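Side-chain contacts in protein A49R (Vaccinia virus, PDB 4D5T), which inhibits host NF-kappa-B activation by binding BTRC, which diminishes ubiquitination of NFKBIA and keeps p65/RELA in the cytoplasm: residues S7-E12 with L54-T59; N77-C82 with T116-V121. All coordinates share one frame; numbering follows the deposited sequence. Where two conformers were deposited one is given.

Contact 1 of 2, residues S7-E12 with L54-T59; sequences SDMHTE and LDTVYT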
loop_
_atom_site.group_PDB
_atom_site.type_symbol
_atom_site.label_atom_id
_atom_site.label_comp_id
_atom_site.label_asym_id
_atom_site.label_seq_id
_atom_site.Cartn_x
_atom_site.Cartn_y
_atom_site.Cartn_z
ATOM N N SER A 7 10.824 -18.795 -1.204
ATOM C CA SER A 7 11.208 -19.175 0.168
ATOM C C SER A 7 10.245 -18.550 1.174
ATOM O O SER A 7 9.059 -18.264 0.848
ATOM C CB SER A 7 12.653 -18.709 0.401
ATOM O OG SER A 7 13.156 -19.158 1.618
ATOM N N ASP A 8 10.716 -18.279 2.392
ATOM C CA ASP A 8 9.835 -17.705 3.413
ATOM C C ASP A 8 9.621 -16.191 3.245
ATOM O O ASP A 8 10.239 -15.551 2.388
ATOM C CB ASP A 8 10.366 -18.074 4.814
ATOM C CG ASP A 8 11.684 -17.389 5.172
ATOM O OD1 ASP A 8 12.185 -16.510 4.452
ATOM O OD2 ASP A 8 12.197 -17.692 6.261
ATOM N N MET A 9 8.810 -15.597 4.095
ATOM C CA MET A 9 8.579 -14.139 4.018
ATOM C C MET A 9 9.701 -13.226 4.556
ATOM O O MET A 9 9.754 -12.032 4.194
ATOM C CB MET A 9 7.284 -13.787 4.701
ATOM C CG MET A 9 6.082 -14.399 4.011
ATOM S SD MET A 9 5.902 -13.731 2.315
ATOM C CE MET A 9 4.201 -14.039 2.022
ATOM N N HIS A 10 10.604 -13.755 5.395
ATOM C CA HIS A 10 11.769 -12.985 5.813
ATOM C C HIS A 10 12.644 -12.737 4.605
ATOM O O HIS A 10 13.051 -11.624 4.325
ATOM C CB HIS A 10 12.596 -13.715 6.863
ATOM C CG HIS A 10 11.911 -13.815 8.190
ATOM N ND1 HIS A 10 11.889 -12.763 9.095
ATOM C CD2 HIS A 10 11.221 -14.823 8.761
ATOM C CE1 HIS A 10 11.227 -13.135 10.175
ATOM N NE2 HIS A 10 10.809 -14.377 9.997
ATOM N N THR A 11 12.948 -13.808 3.899
ATOM C CA THR A 11 13.678 -13.701 2.642
ATOM C C THR A 11 12.968 -12.836 1.637
ATOM O O THR A 11 13.607 -12.028 0.982
ATOM C CB THR A 11 13.857 -15.092 2.068
ATOM O OG1 THR A 11 14.629 -15.840 2.993
ATOM C CG2 THR A 11 14.616 -15.062 0.737
ATOM N N GLU A 12 11.655 -12.995 1.510
ATOM C CA GLU A 12 10.900 -12.244 0.512
ATOM C C GLU A 12 10.956 -10.750 0.797
ATOM O O GLU A 12 11.210 -9.950 -0.087
ATOM C CB GLU A 12 9.452 -12.647 0.441
ATOM C CG GLU A 12 8.755 -12.034 -0.782
ATOM C CD GLU A 12 9.327 -12.504 -2.128
ATOM O OE1 GLU A 12 9.851 -13.607 -2.183
ATOM O OE2 GLU A 12 9.219 -11.788 -3.138
ATOM N N LEU A 54 4.238 -3.880 -1.604
ATOM C CA LEU A 54 2.912 -3.663 -0.992
ATOM C C LEU A 54 2.101 -4.953 -0.956
ATOM O O LEU A 54 1.378 -5.244 0.026
ATOM C CB LEU A 54 2.164 -2.584 -1.773
ATOM C CG LEU A 54 2.715 -1.176 -1.654
ATOM C CD1 LEU A 54 2.021 -0.225 -2.604
ATOM C CD2 LEU A 54 2.513 -0.643 -0.231
ATOM N N ASP A 55 2.131 -5.717 -2.051
ATOM C CA ASP A 55 1.367 -6.950 -2.159
ATOM C C ASP A 55 1.858 -7.984 -1.161
ATOM O O ASP A 55 1.069 -8.626 -0.497
ATOM C CB ASP A 55 1.480 -7.486 -3.606
ATOM C CG ASP A 55 0.692 -8.753 -3.831
ATOM O OD1 ASP A 55 -0.520 -8.658 -3.916
ATOM O OD2 ASP A 55 1.287 -9.826 -3.897
ATOM N N THR A 56 3.176 -8.097 -1.032
ATOM C CA THR A 56 3.789 -8.945 0.013
ATOM C C THR A 56 3.359 -8.531 1.413
ATOM O O THR A 56 2.937 -9.369 2.204
ATOM C CB THR A 56 5.286 -9.012 -0.169
ATOM O OG1 THR A 56 5.542 -9.637 -1.418
ATOM C CG2 THR A 56 5.938 -9.841 0.932
ATOM N N VAL A 57 3.373 -7.219 1.724
ATOM C CA VAL A 57 2.993 -6.784 3.026
ATOM C C VAL A 57 1.522 -7.049 3.270
ATOM O O VAL A 57 1.107 -7.554 4.362
ATOM C CB VAL A 57 3.290 -5.247 3.205
ATOM C CG1 VAL A 57 2.720 -4.685 4.516
ATOM C CG2 VAL A 57 4.771 -5.000 3.168
ATOM N N TYR A 58 0.691 -6.739 2.279
ATOM C CA TYR A 58 -0.757 -7.011 2.386
ATOM C C TYR A 58 -1.000 -8.501 2.740
ATOM O O TYR A 58 -1.819 -8.849 3.594
ATOM C CB TYR A 58 -1.415 -6.645 1.063
ATOM C CG TYR A 58 -2.891 -6.715 1.027
ATOM C CD1 TYR A 58 -3.530 -7.898 0.730
ATOM C CD2 TYR A 58 -3.667 -5.588 1.272
ATOM C CE1 TYR A 58 -4.909 -7.959 0.651
ATOM C CE2 TYR A 58 -5.058 -5.640 1.215
ATOM C CZ TYR A 58 -5.655 -6.826 0.931
ATOM O OH TYR A 58 -7.002 -6.891 0.847
ATOM N N THR A 59 -0.272 -9.372 2.065
ATOM C CA THR A 59 -0.407 -10.836 2.222
ATOM C C THR A 59 0.066 -11.258 3.619
ATOM O O THR A 59 -0.571 -12.081 4.260
ATOM C CB THR A 59 0.408 -11.572 1.162
ATOM O OG1 THR A 59 -0.158 -11.283 -0.100
ATOM C CG2 THR A 59 0.348 -13.082 1.385
HETATM O O HOH W 1 7.537 -9.476 -2.872
#
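The carboxylate of Glu12 reaches Thr56 only through a water, OE2 accepting a hydrogen bond from it at 2.9 Å, while the stem of the side chain makes the direct contact. That water also lies 2.5 Å from Thr56 OG1, too short to be trusted in detail, and the hydroxyl is in any case hydrogen-bonded to Ser52 O in its own helix. The second flat group, the carboxylate of Asp8, serves the helix start: Thr11 N and Thr11 OG1 reach its OD1 from opposite faces, the amide nearly along the C-O axis at 2.9 Å and the hydroxyl on the syn side, 32° out of the plane. This is an N-cap, one oxygen taking two bonds at the first turn of helix 9-23. In the Bcl-2-like fold of A49, that opening turn lies against helix 49-61, and the direct contacts between them are apolar. Met9 bends at chi2 (-64°), bringing its sulfur alongside Thr56, the two side chains running past each other in opposite directions; the extended last torsion (-158°) carries the methyl on to the next turn. There CE sits 4.0 Å from Thr59 CG2, the two side chains crossing near a right angle. Glu12 CG lies 4.0 Å from Thr56 CG2, so that this one methyl is shared by Glu12 and the Met9 sulfur. Thr59 turns its hydroxyl back to Asp55 O, 3.0 Å from OG1, leaving its methyl for Met9.

Contact 2 of 2, residues N77-C82 with T116-V121; sequences NEIIDC and TTYAEV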
loop_
_atom_site.group_PDB
_atom_site.type_symbol
_atom_site.label_atom_id
_atom_site.label_comp_id
_atom_site.label_asym_id
_atom_site.label_seq_id
_atom_site.Cartn_x
_atom_site.Cartn_y
_atom_site.Cartn_z
ATOM N N ASN A 77 -19.901 8.700 6.975
ATOM C CA ASN A 77 -19.157 9.680 7.747
ATOM C C ASN A 77 -17.833 9.171 8.307
ATOM O O ASN A 77 -16.770 9.839 8.259
ATOM C CB ASN A 77 -20.008 10.142 8.882
ATOM C CG ASN A 77 -19.801 11.612 9.153
ATOM O OD1 ASN A 77 -20.370 12.471 8.452
ATOM N ND2 ASN A 77 -18.949 11.924 10.129
ATOM N N GLU A 78 -17.900 7.955 8.844
ATOM C CA GLU A 78 -16.720 7.255 9.327
ATOM C C GLU A 78 -15.741 6.950 8.215
ATOM O O GLU A 78 -14.517 7.016 8.420
ATOM C CB GLU A 78 -17.144 5.954 10.027
ATOM C CG GLU A 78 -17.812 6.222 11.339
ATOM C CD GLU A 78 -18.488 4.994 11.944
ATOM O OE1 GLU A 78 -19.149 4.217 11.211
ATOM O OE2 GLU A 78 -18.403 4.863 13.173
ATOM N N ILE A 79 -16.242 6.590 7.031
ATOM C CA ILE A 79 -15.334 6.321 5.897
ATOM C C ILE A 79 -14.632 7.593 5.437
ATOM O O ILE A 79 -13.463 7.595 5.105
ATOM C CB ILE A 79 -16.085 5.707 4.687
ATOM C CG1 ILE A 79 -16.377 4.258 4.965
ATOM C CG2 ILE A 79 -15.220 5.726 3.424
ATOM C CD1 ILE A 79 -15.147 3.369 5.114
ATOM N N ILE A 80 -15.387 8.696 5.383
ATOM C CA ILE A 80 -14.782 9.993 5.013
ATOM C C ILE A 80 -13.711 10.362 5.980
ATOM O O ILE A 80 -12.627 10.778 5.590
ATOM C CB ILE A 80 -15.837 11.102 4.971
ATOM C CG1 ILE A 80 -16.751 10.882 3.758
ATOM C CG2 ILE A 80 -15.175 12.446 4.848
ATOM C CD1 ILE A 80 -18.027 11.715 3.759
ATOM N N ASP A 81 -14.002 10.183 7.252
ATOM C CA ASP A 81 -12.994 10.453 8.276
ATOM C C ASP A 81 -11.746 9.601 8.065
ATOM O O ASP A 81 -10.640 10.076 8.140
ATOM C CB ASP A 81 -13.543 10.133 9.637
ATOM C CG ASP A 81 -12.589 10.566 10.767
ATOM O OD1 ASP A 81 -12.512 11.760 11.081
ATOM O OD2 ASP A 81 -11.957 9.689 11.371
ATOM N N CYS A 82 -11.946 8.272 7.832
ATOM C CA CYS A 82 -10.813 7.395 7.537
ATOM C C CYS A 82 -9.977 7.824 6.327
ATOM O O CYS A 82 -8.734 7.954 6.414
ATOM C CB CYS A 82 -11.319 6.032 7.297
ATOM S SG CYS A 82 -10.043 4.877 6.908
ATOM N N THR A 116 -17.576 2.588 -5.507
ATOM C CA THR A 116 -18.380 3.419 -6.371
ATOM C C THR A 116 -18.374 4.885 -5.966
ATOM O O THR A 116 -18.226 5.793 -6.814
ATOM C CB THR A 116 -19.848 2.947 -6.382
ATOM O OG1 THR A 116 -19.885 1.623 -6.852
ATOM C CG2 THR A 116 -20.662 3.811 -7.321
ATOM N N THR A 117 -18.503 5.143 -4.675
ATOM C CA THR A 117 -18.541 6.545 -4.190
ATOM C C THR A 117 -17.160 7.279 -4.243
ATOM O O THR A 117 -17.112 8.448 -4.587
ATOM C CB THR A 117 -19.068 6.583 -2.740
ATOM O OG1 THR A 117 -20.333 5.916 -2.672
ATOM C CG2 THR A 117 -19.182 8.030 -2.230
ATOM N N TYR A 118 -16.073 6.584 -3.900
ATOM C CA TYR A 118 -14.822 7.282 -3.600
ATOM C C TYR A 118 -13.664 6.951 -4.534
ATOM O O TYR A 118 -12.652 7.633 -4.466
ATOM C CB TYR A 118 -14.394 7.018 -2.152
ATOM C CG TYR A 118 -15.385 7.485 -1.101
ATOM C CD1 TYR A 118 -15.519 8.824 -0.764
ATOM C CD2 TYR A 118 -16.208 6.569 -0.445
ATOM C CE1 TYR A 118 -16.472 9.224 0.204
ATOM C CE2 TYR A 118 -17.182 6.957 0.472
ATOM C CZ TYR A 118 -17.316 8.281 0.809
ATOM O OH TYR A 118 -18.274 8.594 1.824
ATOM N N ALA A 119 -13.831 6.036 -5.511
ATOM C CA ALA A 119 -12.651 5.662 -6.337
ATOM C C ALA A 119 -12.118 6.794 -7.199
ATOM O O ALA A 119 -10.905 6.971 -7.294
ATOM C CB ALA A 119 -12.958 4.444 -7.226
ATOM N N GLU A 120 -12.980 7.596 -7.780
ATOM C CA GLU A 120 -12.522 8.700 -8.643
ATOM C C GLU A 120 -11.721 9.732 -7.859
ATOM O O GLU A 120 -10.661 10.186 -8.327
ATOM C CB GLU A 120 -13.714 9.437 -9.324
ATOM N N VAL A 121 -12.216 10.149 -6.696
ATOM C CA VAL A 121 -11.469 11.138 -5.945
ATOM C C VAL A 121 -10.108 10.603 -5.455
ATOM O O VAL A 121 -9.119 11.324 -5.543
ATOM C CB VAL A 121 -12.290 11.821 -4.813
ATOM C CG1 VAL A 121 -12.716 10.849 -3.735
ATOM C CG2 VAL A 121 -11.484 12.934 -4.198
#
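With chi1 at -61°, Tyr118 sets its ring carbon CG beside the backbone N and opposite the carbonyl carbon, which sends the ring out from helix 112-126 toward two consecutive isoleucines of helix 76-87. Ile79 answers with its CG2 branch, which a chi1 of -76° places on the far side of CB from the backbone N; the longer CG1 arm leads away from the tyrosine. The two partners take different parts of the ring. Ile79 CG2 meets Tyr118 CE2 at 3.8 Å, approaching at a slant, whereas Ile80 lies across the phenol end at about a right angle, with CG1 3.9 Å from Tyr118 CE1 and 3.4 Å from Tyr118 OH. Ile80 CD1 continues past the same oxygen. One ring face is covered from its own helix: Thr117 CG2 stands 3.5 Å above the plane, over the ring centre, which probably restricts rotation of the ring. The oxygen beside this aliphatic surface is not left without a polar partner, since Tyr118 OH is hydrogen-bonded to Asp76 OD1 at the start of helix 76-87. A single tyrosine thus joins two helices of the Bcl-2-like bundle by apolar contact and by a polar tie at its tip. The tyrosine also lies two residues before Glu120, where helix 112-126 is kinked: the amides of Glu120 and Val121 have no bond to the preceding turn. Both helices also touch helix 95-109: Cys82 meets Thr104 and Ile108, and Ala119 meets Met109.

Overall arrangement
Contacts 1 and 2 lie on opposite sides of the chain's centre, their centres about 13 and 17 Å from it and about 28 Å from each other. Their nearest atoms remain about 13 Å from one another, and along the sequence the first closes before the second opens. Helix 95-109 is what they have in common: Leu54, Val57 and Tyr58 from 54-59 touch it, as do Cys82 from 77-82 and Ala119 from 116-121. Together they illustrate how an all-helical Bcl-2-like bundle is joined at separate places, through a methionine and threonine methyls in contact 1 and a tyrosine against two adjacent isoleucines in contact 2.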